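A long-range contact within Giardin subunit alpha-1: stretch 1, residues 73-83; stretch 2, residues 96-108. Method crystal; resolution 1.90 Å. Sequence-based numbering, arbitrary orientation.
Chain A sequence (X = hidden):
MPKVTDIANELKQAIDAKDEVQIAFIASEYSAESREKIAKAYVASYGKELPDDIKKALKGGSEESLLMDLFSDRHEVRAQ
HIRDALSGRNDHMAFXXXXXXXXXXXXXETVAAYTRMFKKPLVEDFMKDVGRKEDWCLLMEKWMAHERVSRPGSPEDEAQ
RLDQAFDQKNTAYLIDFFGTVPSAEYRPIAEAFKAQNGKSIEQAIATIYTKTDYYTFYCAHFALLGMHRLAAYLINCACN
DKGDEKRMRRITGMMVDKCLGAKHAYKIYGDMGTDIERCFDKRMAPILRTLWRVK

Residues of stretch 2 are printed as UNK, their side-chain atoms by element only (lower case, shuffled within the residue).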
# COMPACT_ATOMS: atom_id res chain seq x y z
N ASP A 73 -2.54 14.55 5.37
CA ASP A 73 -2.12 13.61 6.41
C ASP A 73 -2.39 12.19 5.93
O ASP A 73 -3.54 11.82 5.68
CB ASP A 73 -2.86 13.87 7.72
CG ASP A 73 -2.25 13.10 8.88
OD1 ASP A 73 -1.61 13.71 9.77
OD2 ASP A 73 -2.42 11.87 8.91
N ARG A 74 -1.32 11.41 5.80
CA ARG A 74 -1.40 10.08 5.20
C ARG A 74 -2.21 9.09 6.03
O ARG A 74 -2.64 8.07 5.52
CB ARG A 74 -0.00 9.52 4.95
CG ARG A 74 0.78 9.15 6.22
CD ARG A 74 2.25 8.85 5.89
NE ARG A 74 3.03 8.54 7.09
CZ ARG A 74 3.53 9.47 7.90
NH1 ARG A 74 3.34 10.75 7.62
NH2 ARG A 74 4.23 9.12 8.97
N HIS A 75 -2.43 9.41 7.31
CA HIS A 75 -3.23 8.55 8.18
C HIS A 75 -4.71 8.85 8.01
O HIS A 75 -5.54 7.94 7.99
CB HIS A 75 -2.78 8.70 9.65
CG HIS A 75 -1.32 8.49 9.84
ND1 HIS A 75 -0.49 9.45 10.39
CD2 HIS A 75 -0.52 7.45 9.52
CE1 HIS A 75 0.75 9.00 10.41
NE2 HIS A 75 0.76 7.79 9.89
N GLU A 76 -5.03 10.14 7.84
CA GLU A 76 -6.40 10.53 7.48
C GLU A 76 -6.76 10.04 6.07
O GLU A 76 -7.90 9.63 5.82
CB GLU A 76 -6.58 12.04 7.55
CG GLU A 76 -6.66 12.56 8.96
CD GLU A 76 -6.67 14.08 9.03
OE1 GLU A 76 -6.67 14.73 7.97
OE2 GLU A 76 -6.68 14.62 10.16
N VAL A 77 -5.79 10.12 5.17
CA VAL A 77 -5.94 9.58 3.82
C VAL A 77 -6.28 8.09 3.89
O VAL A 77 -7.32 7.66 3.38
CB VAL A 77 -4.67 9.80 2.98
CG1 VAL A 77 -4.76 9.04 1.64
CG2 VAL A 77 -4.43 11.29 2.73
N ARG A 78 -5.41 7.31 4.52
CA ARG A 78 -5.63 5.87 4.65
C ARG A 78 -6.96 5.54 5.34
O ARG A 78 -7.71 4.66 4.88
CB ARG A 78 -4.46 5.18 5.36
CG ARG A 78 -4.52 3.65 5.33
CD ARG A 78 -3.36 2.99 6.10
NE ARG A 78 -2.04 3.22 5.51
CZ ARG A 78 -1.54 2.52 4.49
NH1 ARG A 78 -0.32 2.77 4.02
NH2 ARG A 78 -2.26 1.55 3.93
N ALA A 79 -7.27 6.24 6.43
CA ALA A 79 -8.52 6.02 7.14
C ALA A 79 -9.74 6.22 6.24
O ALA A 79 -10.70 5.45 6.30
CB ALA A 79 -8.62 6.93 8.36
N GLN A 80 -9.71 7.27 5.42
CA GLN A 80 -10.83 7.59 4.53
C GLN A 80 -10.96 6.54 3.42
O GLN A 80 -12.08 6.15 3.04
CB GLN A 80 -10.69 9.00 3.94
CG GLN A 80 -11.80 9.39 2.97
CD GLN A 80 -13.14 9.56 3.65
OE1 GLN A 80 -14.13 8.90 3.30
NE2 GLN A 80 -13.19 10.45 4.62
N HIS A 81 -9.83 6.08 2.90
CA HIS A 81 -9.81 4.98 1.93
C HIS A 81 -10.49 3.74 2.51
O HIS A 81 -11.27 3.06 1.84
CB HIS A 81 -8.39 4.62 1.54
CG HIS A 81 -7.75 5.58 0.58
ND1 HIS A 81 -8.46 6.24 -0.40
CD2 HIS A 81 -6.46 5.97 0.45
CE1 HIS A 81 -7.64 7.01 -1.09
NE2 HIS A 81 -6.42 6.87 -0.59
N ILE A 82 -10.18 3.44 3.77
CA ILE A 82 -10.77 2.29 4.46
C ILE A 82 -12.28 2.46 4.69
O ILE A 82 -13.05 1.51 4.53
CB ILE A 82 -10.05 2.03 5.80
CG1 ILE A 82 -8.60 1.58 5.54
CG2 ILE A 82 -10.81 1.02 6.64
CD1 ILE A 82 -7.79 1.34 6.81
N ARG A 83 -12.69 3.66 5.06
CA ARG A 83 -14.10 4.00 5.12
C ARG A 83 -14.77 3.76 3.77
O ARG A 83 -15.81 3.10 3.67
CB ARG A 83 -14.26 5.48 5.49
CG ARG A 83 -15.03 5.73 6.77
CD ARG A 83 -16.46 5.22 6.69
NE ARG A 83 -17.01 5.03 8.03
CZ ARG A 83 -18.05 5.70 8.51
NH1 ARG A 83 -18.68 6.60 7.75
NH2 ARG A 83 -18.48 5.45 9.73
N UNK A 96 -6.54 -4.72 0.22
CA UNK A 96 -5.13 -5.07 0.05
C UNK A 96 -4.25 -3.83 0.15
O UNK A 96 -3.21 -3.83 0.83
c UNK A 96 -6.90 -8.51 -2.98
c UNK A 96 -4.86 -5.79 -1.29
c UNK A 96 -7.28 -9.29 -1.90
c UNK A 96 -5.70 -7.02 -1.50
c UNK A 96 -6.08 -7.81 -0.42
c UNK A 96 -6.12 -7.38 -2.78
c UNK A 96 -6.87 -8.94 -0.62
N UNK A 97 -4.68 -2.76 -0.53
CA UNK A 97 -3.92 -1.52 -0.59
C UNK A 97 -3.79 -0.83 0.77
O UNK A 97 -2.77 -0.23 1.05
o UNK A 97 -4.09 -2.21 -3.24
c UNK A 97 -4.54 -0.54 -1.60
c UNK A 97 -4.68 -1.14 -2.99
o UNK A 97 -5.39 -0.53 -3.82
N UNK A 98 -4.84 -0.91 1.58
CA UNK A 98 -4.95 -0.12 2.80
C UNK A 98 -4.53 -0.88 4.08
O UNK A 98 -3.97 -0.28 5.01
c UNK A 98 -6.76 1.40 1.84
o UNK A 98 -7.34 -0.63 2.99
c UNK A 98 -6.40 0.44 2.98
N UNK A 99 -4.80 -2.18 4.11
CA UNK A 99 -4.55 -3.00 5.30
C UNK A 99 -3.21 -3.75 5.20
O UNK A 99 -2.45 -3.81 6.16
c UNK A 99 -5.35 -5.01 6.62
c UNK A 99 -6.99 -3.30 5.89
c UNK A 99 -5.71 -4.02 5.54
N UNK A 100 -2.93 -4.32 4.03
CA UNK A 100 -1.74 -5.16 3.89
C UNK A 100 -0.47 -4.38 3.53
O UNK A 100 0.60 -4.66 4.07
c UNK A 100 -1.96 -6.31 2.89
c UNK A 100 -3.22 -7.09 3.26
c UNK A 100 -3.53 -8.25 2.33
c UNK A 100 -0.73 -7.22 2.88
N UNK A 101 -0.59 -3.43 2.61
CA UNK A 101 0.52 -2.57 2.23
C UNK A 101 0.55 -1.39 3.22
O UNK A 101 0.15 -0.27 2.90
c UNK A 101 1.42 -1.42 -0.05
c UNK A 101 0.33 -2.10 0.79
c UNK A 101 2.81 -2.08 0.07
c UNK A 101 1.47 0.05 0.29
N UNK A 102 1.03 -1.67 4.43
CA UNK A 102 1.02 -0.68 5.49
C UNK A 102 2.02 -1.09 6.57
O UNK A 102 2.11 -2.25 6.94
c UNK A 102 -0.39 -0.58 6.08
s UNK A 102 -0.65 0.75 7.27
N UNK A 103 2.78 -0.12 7.06
CA UNK A 103 3.69 -0.39 8.17
C UNK A 103 2.88 -0.37 9.48
O UNK A 103 1.84 0.28 9.55
c UNK A 103 4.77 0.69 8.24
o UNK A 103 4.16 1.94 8.57
c UNK A 103 5.47 0.85 6.89
N UNK A 104 3.35 -1.08 10.51
CA UNK A 104 2.61 -1.06 11.78
C UNK A 104 2.46 0.34 12.35
O UNK A 104 1.41 0.66 12.92
c UNK A 104 4.74 -2.18 12.02
c UNK A 104 3.45 -1.96 12.71
c UNK A 104 4.50 -2.00 10.55
N UNK A 105 3.48 1.18 12.19
CA UNK A 105 3.43 2.56 12.67
C UNK A 105 2.28 3.32 12.01
O UNK A 105 1.45 3.95 12.67
c UNK A 105 5.97 2.68 13.11
c UNK A 105 6.37 1.28 12.62
c UNK A 105 4.76 3.27 12.38
o UNK A 105 7.05 0.55 13.38
o UNK A 105 6.01 0.90 11.49
N UNK A 106 2.24 3.26 10.69
CA UNK A 106 1.18 3.93 9.94
C UNK A 106 -0.20 3.36 10.27
O UNK A 106 -1.21 4.07 10.27
o UNK A 106 2.88 4.84 6.78
c UNK A 106 1.47 3.84 8.43
o UNK A 106 2.65 5.91 8.69
c UNK A 106 2.40 4.94 7.94
N UNK A 107 -0.28 2.06 10.53
CA UNK A 107 -1.57 1.47 10.85
C UNK A 107 -2.08 2.05 12.15
O UNK A 107 -3.23 2.45 12.26
c UNK A 107 -4.16 -0.31 9.12
c UNK A 107 -3.93 -0.72 10.44
c UNK A 107 -6.42 -1.17 9.28
n UNK A 107 -4.51 -1.63 12.40
c UNK A 107 -2.80 -0.65 11.31
c UNK A 107 -1.47 -0.05 11.00
c UNK A 107 -4.98 -1.34 11.14
c UNK A 107 -6.23 -1.58 10.57
c UNK A 107 -5.41 -0.55 8.55
c UNK A 107 -3.20 -1.20 12.49
N UNK A 108 -1.19 2.09 13.13
CA UNK A 108 -1.53 2.59 14.45
C UNK A 108 -2.09 4.01 14.40
O UNK A 108 -3.10 4.30 15.06
c UNK A 108 -0.64 4.14 18.59
n UNK A 108 -0.30 4.11 17.31
c UNK A 108 -0.59 2.87 16.79
n UNK A 108 -1.14 2.96 18.91
c UNK A 108 -1.12 2.15 17.80
c UNK A 108 -0.31 2.51 15.36
O HOH W 1 3.67 6.62 11.10
O HOH W 2 0.99 5.60 4.76

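Position 96 carries one carbon and then a ring of six carbons, with no oxygen or nitrogen; the ring stays far from stretch 1. It is Phe-96. Position 97 has two carbons, the second bearing two oxygens, a short carboxylate whose oxygens are bonded elsewhere in the structure: Asp-97. Its backbone O is what serves this contact.

Position 98 has one carbon carrying one oxygen and one carbon, a beta-branched hydroxyl. The CB of position 98 lies 3.6 Å from Ile-82 CG1, and the terminal carbon of position 98 lies 3.6 Å from His-81 CB, so the apolar part of a small polar side chain packs against the helix. This is Thr-98, and its CA is 6.3 Å from the CA of Arg-78, a close backbone approach.

Position 99 shows three carbons, one carrying the other two, with CA-to-CB pointing away: Val-99. Position 100 has four carbons forked at the first, one arm two carbons long, also pointing away: Ile-100. At position 101 the four carbons fork at the second instead, which makes it Leu-101; here too the backbone O does the bonding.

Position 102 has one carbon and then a sulfur, its CA-to-CB bond pointing toward stretch 1, with the sulfur of position 102 lying 3.3 Å from Arg-78 NE and over one face of the guanidinium. It is Cys-102. Position 103 repeats the pattern of one carbon carrying an oxygen and a carbon, but out of contact: Thr-103, whose OG1 caps the next helix by accepting from the backbone N of position 106 at 3.2 Å.

Position 104 has three carbons closing a ring onto its own N, Pro-104, in the first turn of that helix. Position 105 has three carbons, the third with two oxygens, and its end leads away: Glu-105. Position 106 is one carbon shorter, two carbons and two oxygens, and its end comes nearer to stretch 1. One carboxylate oxygen of position 106 receives Arg-74 NE at 3.1 Å and His-75 NE2 at 2.9 Å. This is Asp-106, and that oxygen is OD1.

In position 107 one carbon leads to fused five- and six-membered rings holding eight carbons and one nitrogen; its CA-to-CB bond points away, yet a six-membered-ring carbon of position 107 comes within 3.5 Å of Ile-82 CD1. This is Trp-107, and that carbon is CZ3. Position 108 has one carbon and a five-membered ring of three carbons and two nitrogens, exposed and out of contact: His-108.

The rule is an arginine whose guanidinium gathers several backbone carbonyls. Arg-78 NH2 donates to Thr-98 O at 2.7 Å and, weakly, to Leu-101 O at 3.2 Å and Asp-97 O at 3.4 Å. Beside it, Asp-106 OD1 joins a salt bridge with Arg-74 to a hydrogen bond from His-75, each donor meeting it edge-on. Water 2 accepts from Arg-78 NH1 at 3.2 Å and donates to Asp-106 OD2 at 2.9 Å, linking both polar centres. Ile-82 supplies apolar packing against Thr-98 and Trp-107.

Stretch 2 96-108: FDTVILCTPEDWH
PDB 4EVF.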